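Local coordinates for outer membrane protein TP0453 (Treponema pallidum, PDB 3K8G) that might take part in ligand transport, and alters the permeability of membranes at acidic pH, at residues 11-25 with 57-71. Numbering follows the deposited sequence.
Sequences PLGVVGSGADVYLYF and VYGAFFARSKEFRLF
A classic beta bulge sets D20 and V21 opposite the single residue F61, where strands 21-25 and 57-62 run antiparallel; F61 O accepts from D20 N (2.9 Å) and, weakly, from V21 N. F61 N returns a bond to V21 O; beyond it the pairs L23–G59 and F25–V57 each exchange two N-H···O bonds. At the bulge D20 also reaches the hairpin turn: A63 N donates to D20 OD2 at 2.8 Å, almost straight (174°) but from above the carboxylate plane, and a water links the same oxygen to R64 N.

Helix 11-15 lies over the sheet face that carries Y58 and A60. V15 CG2 packs on A60 CB, while P11 CB sits 3.6 Å from the centroid of the Y58 ring, over one face; Y24 CD1 covers the opposite face, and Y58 OH bonds to C153 O. At the C-terminal end of the helix, R69 NH1 donates to V15 O (3.3 Å) and, through a second water, reaches S17 O. The extended R69 chain lets NE and NH2 grip E67 OE1 and OE2 side-on, one oxygen each. F62 is sandwiched: the guanidinium lies over one face and A19 CB over the other, 3.9 Å from the centroid. Y22 OH bridges the loop, donating to G16 O (2.7 Å) and accepting from A19 N (3.1 Å).

On its other edge strand 21-26 pairs with strand 162-166, making it an inner strand of the half-barrel wall. The chemistry implies a turn pinned by side chains, with S17 N also bonded to D141 OD2 and A19 O to K167 NZ; E67 probably offsets the charge of R69, which has R136 nearby.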
# COMPACT_ATOMS: atom_id res chain seq x y z
N PRO A 11 -10.30 2.49 8.05
CA PRO A 11 -9.95 2.43 6.63
C PRO A 11 -9.59 1.03 6.14
O PRO A 11 -9.78 0.74 4.94
CB PRO A 11 -8.71 3.36 6.54
CG PRO A 11 -8.96 4.38 7.64
CD PRO A 11 -9.48 3.48 8.78
N LEU A 12 -9.03 0.17 7.00
CA LEU A 12 -8.69 -1.21 6.56
C LEU A 12 -9.95 -2.03 6.23
O LEU A 12 -9.92 -2.84 5.32
CB LEU A 12 -7.82 -1.93 7.61
CG LEU A 12 -6.40 -1.27 7.72
CD1 LEU A 12 -5.62 -1.78 8.93
CD2 LEU A 12 -5.60 -1.42 6.42
N GLY A 13 -11.04 -1.78 6.95
CA GLY A 13 -12.32 -2.45 6.64
C GLY A 13 -12.92 -1.94 5.34
O GLY A 13 -13.70 -2.64 4.71
N VAL A 14 -12.54 -0.72 4.95
CA VAL A 14 -13.04 -0.14 3.69
C VAL A 14 -12.30 -0.65 2.45
O VAL A 14 -12.92 -0.96 1.43
CB VAL A 14 -13.01 1.43 3.69
CG1 VAL A 14 -13.49 1.98 2.30
CG2 VAL A 14 -13.81 2.03 4.84
N VAL A 15 -10.97 -0.75 2.51
CA VAL A 15 -10.23 -1.30 1.35
C VAL A 15 -10.55 -2.80 1.16
O VAL A 15 -10.47 -3.32 0.05
CB VAL A 15 -8.70 -1.02 1.39
CG1 VAL A 15 -8.47 0.53 1.44
CG2 VAL A 15 -8.01 -1.70 2.60
N GLY A 16 -10.90 -3.49 2.24
CA GLY A 16 -11.47 -4.83 2.13
C GLY A 16 -10.59 -5.96 2.60
O GLY A 16 -9.37 -5.85 2.61
N SER A 17 -11.24 -7.06 2.95
CA SER A 17 -10.64 -8.35 3.26
C SER A 17 -10.17 -9.13 2.04
O SER A 17 -10.71 -8.98 0.97
CB SER A 17 -11.74 -9.24 3.92
OG SER A 17 -11.82 -8.83 5.24
N GLY A 18 -9.24 -10.06 2.27
CA GLY A 18 -8.81 -11.04 1.29
C GLY A 18 -7.74 -10.53 0.33
O GLY A 18 -7.53 -11.14 -0.72
N ALA A 19 -7.06 -9.43 0.66
CA ALA A 19 -6.09 -8.86 -0.26
C ALA A 19 -4.76 -9.71 -0.22
O ALA A 19 -4.44 -10.33 0.80
CB ALA A 19 -5.78 -7.35 0.11
N ASP A 20 -3.99 -9.67 -1.29
CA ASP A 20 -2.66 -10.28 -1.28
C ASP A 20 -1.60 -9.42 -0.60
O ASP A 20 -0.61 -9.96 -0.05
CB ASP A 20 -2.27 -10.55 -2.71
CG ASP A 20 -3.22 -11.51 -3.36
OD1 ASP A 20 -3.01 -12.70 -3.15
OD2 ASP A 20 -4.22 -11.10 -3.99
N VAL A 21 -1.76 -8.09 -0.67
CA VAL A 21 -0.81 -7.13 -0.02
C VAL A 21 -1.61 -6.01 0.64
O VAL A 21 -2.56 -5.51 0.02
CB VAL A 21 0.17 -6.46 -1.03
CG1 VAL A 21 1.12 -5.47 -0.33
CG2 VAL A 21 0.97 -7.52 -1.82
N TYR A 22 -1.28 -5.67 1.90
CA TYR A 22 -1.85 -4.50 2.54
C TYR A 22 -0.73 -3.50 2.69
O TYR A 22 0.42 -3.90 2.94
CB TYR A 22 -2.45 -4.85 3.93
CG TYR A 22 -3.77 -5.56 3.78
CD1 TYR A 22 -4.96 -4.83 3.55
CD2 TYR A 22 -3.82 -6.96 3.82
CE1 TYR A 22 -6.20 -5.52 3.38
CE2 TYR A 22 -5.08 -7.65 3.62
CZ TYR A 22 -6.22 -6.92 3.42
OH TYR A 22 -7.39 -7.59 3.18
N LEU A 23 -1.06 -2.21 2.54
CA LEU A 23 -0.06 -1.15 2.56
C LEU A 23 -0.54 0.02 3.41
O LEU A 23 -1.72 0.33 3.46
CB LEU A 23 0.21 -0.61 1.13
CG LEU A 23 0.55 -1.63 0.04
CD1 LEU A 23 -0.78 -2.18 -0.61
CD2 LEU A 23 1.45 -0.97 -1.04
N TYR A 24 0.39 0.65 4.11
CA TYR A 24 0.05 1.88 4.78
C TYR A 24 1.22 2.87 4.58
O TYR A 24 2.37 2.55 4.89
CB TYR A 24 -0.19 1.59 6.28
CG TYR A 24 -0.23 2.85 7.09
CD1 TYR A 24 -1.35 3.67 7.09
CD2 TYR A 24 0.87 3.21 7.88
CE1 TYR A 24 -1.36 4.87 7.86
CE2 TYR A 24 0.87 4.41 8.64
CZ TYR A 24 -0.25 5.21 8.64
OH TYR A 24 -0.22 6.36 9.41
N PHE A 25 0.91 4.07 4.08
CA PHE A 25 1.92 5.12 3.87
C PHE A 25 1.50 6.40 4.60
O PHE A 25 0.56 7.05 4.16
CB PHE A 25 1.97 5.52 2.39
CG PHE A 25 2.40 4.43 1.44
CD1 PHE A 25 3.70 4.37 0.95
CD2 PHE A 25 1.47 3.52 0.94
CE1 PHE A 25 4.10 3.39 0.05
CE2 PHE A 25 1.86 2.53 0.04
CZ PHE A 25 3.17 2.47 -0.41
N VAL A 57 -2.37 7.14 3.60
CA VAL A 57 -2.99 6.30 2.57
C VAL A 57 -2.98 4.82 3.06
O VAL A 57 -1.94 4.31 3.47
CB VAL A 57 -2.21 6.41 1.23
CG1 VAL A 57 -2.75 5.40 0.18
CG2 VAL A 57 -2.30 7.84 0.62
N TYR A 58 -4.13 4.16 2.98
CA TYR A 58 -4.28 2.74 3.32
C TYR A 58 -4.57 2.03 2.01
O TYR A 58 -5.38 2.51 1.21
CB TYR A 58 -5.48 2.56 4.26
CG TYR A 58 -5.36 3.35 5.52
CD1 TYR A 58 -4.91 2.75 6.69
CD2 TYR A 58 -5.67 4.72 5.55
CE1 TYR A 58 -4.79 3.47 7.88
CE2 TYR A 58 -5.54 5.46 6.74
CZ TYR A 58 -5.09 4.82 7.89
OH TYR A 58 -4.96 5.53 9.07
N GLY A 59 -3.90 0.90 1.74
CA GLY A 59 -4.09 0.28 0.45
C GLY A 59 -4.22 -1.23 0.57
O GLY A 59 -3.70 -1.84 1.49
N ALA A 60 -4.87 -1.83 -0.42
CA ALA A 60 -4.97 -3.28 -0.53
C ALA A 60 -4.80 -3.62 -2.03
O ALA A 60 -5.44 -2.98 -2.89
CB ALA A 60 -6.30 -3.76 -0.02
N PHE A 61 -3.91 -4.56 -2.33
CA PHE A 61 -3.76 -5.07 -3.72
C PHE A 61 -4.35 -6.48 -3.83
O PHE A 61 -4.03 -7.36 -3.01
CB PHE A 61 -2.28 -5.14 -4.10
CG PHE A 61 -2.06 -5.88 -5.40
CD1 PHE A 61 -2.49 -5.32 -6.59
CD2 PHE A 61 -1.48 -7.13 -5.41
CE1 PHE A 61 -2.30 -6.02 -7.81
CE2 PHE A 61 -1.30 -7.82 -6.60
CZ PHE A 61 -1.73 -7.25 -7.80
N PHE A 62 -5.19 -6.70 -4.84
CA PHE A 62 -5.82 -8.01 -5.10
C PHE A 62 -5.31 -8.59 -6.41
O PHE A 62 -5.60 -8.06 -7.47
CB PHE A 62 -7.35 -7.86 -5.15
CG PHE A 62 -7.95 -7.36 -3.86
CD1 PHE A 62 -8.52 -8.27 -2.96
CD2 PHE A 62 -7.94 -6.01 -3.54
CE1 PHE A 62 -9.09 -7.84 -1.77
CE2 PHE A 62 -8.48 -5.57 -2.32
CZ PHE A 62 -9.06 -6.51 -1.45
N ALA A 63 -4.55 -9.68 -6.34
CA ALA A 63 -3.89 -10.22 -7.52
C ALA A 63 -4.89 -10.76 -8.56
O ALA A 63 -4.69 -10.59 -9.76
CB ALA A 63 -2.92 -11.34 -7.13
N ARG A 64 -5.92 -11.44 -8.09
CA ARG A 64 -6.84 -12.15 -9.00
C ARG A 64 -7.66 -11.21 -9.87
O ARG A 64 -7.82 -11.44 -11.08
CB ARG A 64 -7.75 -13.13 -8.23
CG ARG A 64 -6.98 -14.30 -7.62
CD ARG A 64 -7.90 -15.50 -7.33
NE ARG A 64 -8.10 -16.32 -8.52
CZ ARG A 64 -8.80 -17.46 -8.56
NH1 ARG A 64 -9.41 -17.92 -7.47
NH2 ARG A 64 -8.90 -18.13 -9.69
N SER A 65 -8.15 -10.13 -9.26
CA SER A 65 -8.87 -9.07 -9.98
C SER A 65 -7.96 -7.91 -10.43
O SER A 65 -8.45 -6.90 -10.97
CB SER A 65 -10.02 -8.56 -9.10
OG SER A 65 -9.54 -8.22 -7.79
N LYS A 66 -6.65 -8.05 -10.20
CA LYS A 66 -5.62 -7.05 -10.62
C LYS A 66 -5.99 -5.62 -10.31
O LYS A 66 -6.21 -4.82 -11.23
CB LYS A 66 -5.32 -7.18 -12.14
CG LYS A 66 -4.75 -8.54 -12.58
CD LYS A 66 -5.14 -8.84 -14.03
CE LYS A 66 -4.63 -10.19 -14.49
NZ LYS A 66 -3.30 -10.07 -15.16
N GLU A 67 -6.06 -5.26 -9.02
CA GLU A 67 -6.54 -3.93 -8.67
C GLU A 67 -5.91 -3.50 -7.37
O GLU A 67 -5.60 -4.36 -6.54
CB GLU A 67 -8.05 -3.96 -8.47
CG GLU A 67 -8.52 -5.02 -7.45
CD GLU A 67 -10.02 -4.94 -7.12
OE1 GLU A 67 -10.54 -3.83 -6.99
OE2 GLU A 67 -10.67 -5.99 -7.07
N PHE A 68 -5.78 -2.19 -7.20
CA PHE A 68 -5.45 -1.62 -5.89
C PHE A 68 -6.69 -0.88 -5.42
O PHE A 68 -7.38 -0.23 -6.22
CB PHE A 68 -4.33 -0.58 -6.02
CG PHE A 68 -2.94 -1.15 -6.12
CD1 PHE A 68 -2.17 -1.30 -4.97
CD2 PHE A 68 -2.36 -1.41 -7.36
CE1 PHE A 68 -0.83 -1.78 -5.03
CE2 PHE A 68 -1.02 -1.89 -7.44
CZ PHE A 68 -0.27 -2.08 -6.27
N ARG A 69 -6.98 -0.97 -4.12
CA ARG A 69 -8.04 -0.16 -3.53
C ARG A 69 -7.38 0.65 -2.47
O ARG A 69 -6.66 0.09 -1.65
CB ARG A 69 -9.10 -1.05 -2.90
CG ARG A 69 -9.72 -2.07 -3.91
CD ARG A 69 -10.92 -2.80 -3.25
NE ARG A 69 -11.19 -4.02 -4.02
CZ ARG A 69 -11.64 -5.15 -3.50
NH1 ARG A 69 -11.91 -5.24 -2.19
NH2 ARG A 69 -11.82 -6.19 -4.29
N LEU A 70 -7.65 1.96 -2.47
CA LEU A 70 -6.91 2.88 -1.61
C LEU A 70 -7.89 3.77 -0.87
O LEU A 70 -8.88 4.23 -1.41
CB LEU A 70 -5.96 3.77 -2.45
CG LEU A 70 -5.00 3.02 -3.37
CD1 LEU A 70 -4.49 3.88 -4.50
CD2 LEU A 70 -3.85 2.47 -2.50
N PHE A 71 -7.56 4.04 0.38
CA PHE A 71 -8.33 4.93 1.18
C PHE A 71 -7.40 5.99 1.77
O PHE A 71 -6.37 5.66 2.35
CB PHE A 71 -9.03 4.13 2.28
CG PHE A 71 -9.91 4.97 3.17
CD1 PHE A 71 -11.28 5.00 2.98
CD2 PHE A 71 -9.35 5.71 4.22
CE1 PHE A 71 -12.11 5.76 3.83
CE2 PHE A 71 -10.17 6.49 5.06
CZ PHE A 71 -11.54 6.50 4.87
O HOH W 1 -12.57 -7.54 -0.45
O HOH W 2 -6.30 -12.14 -5.29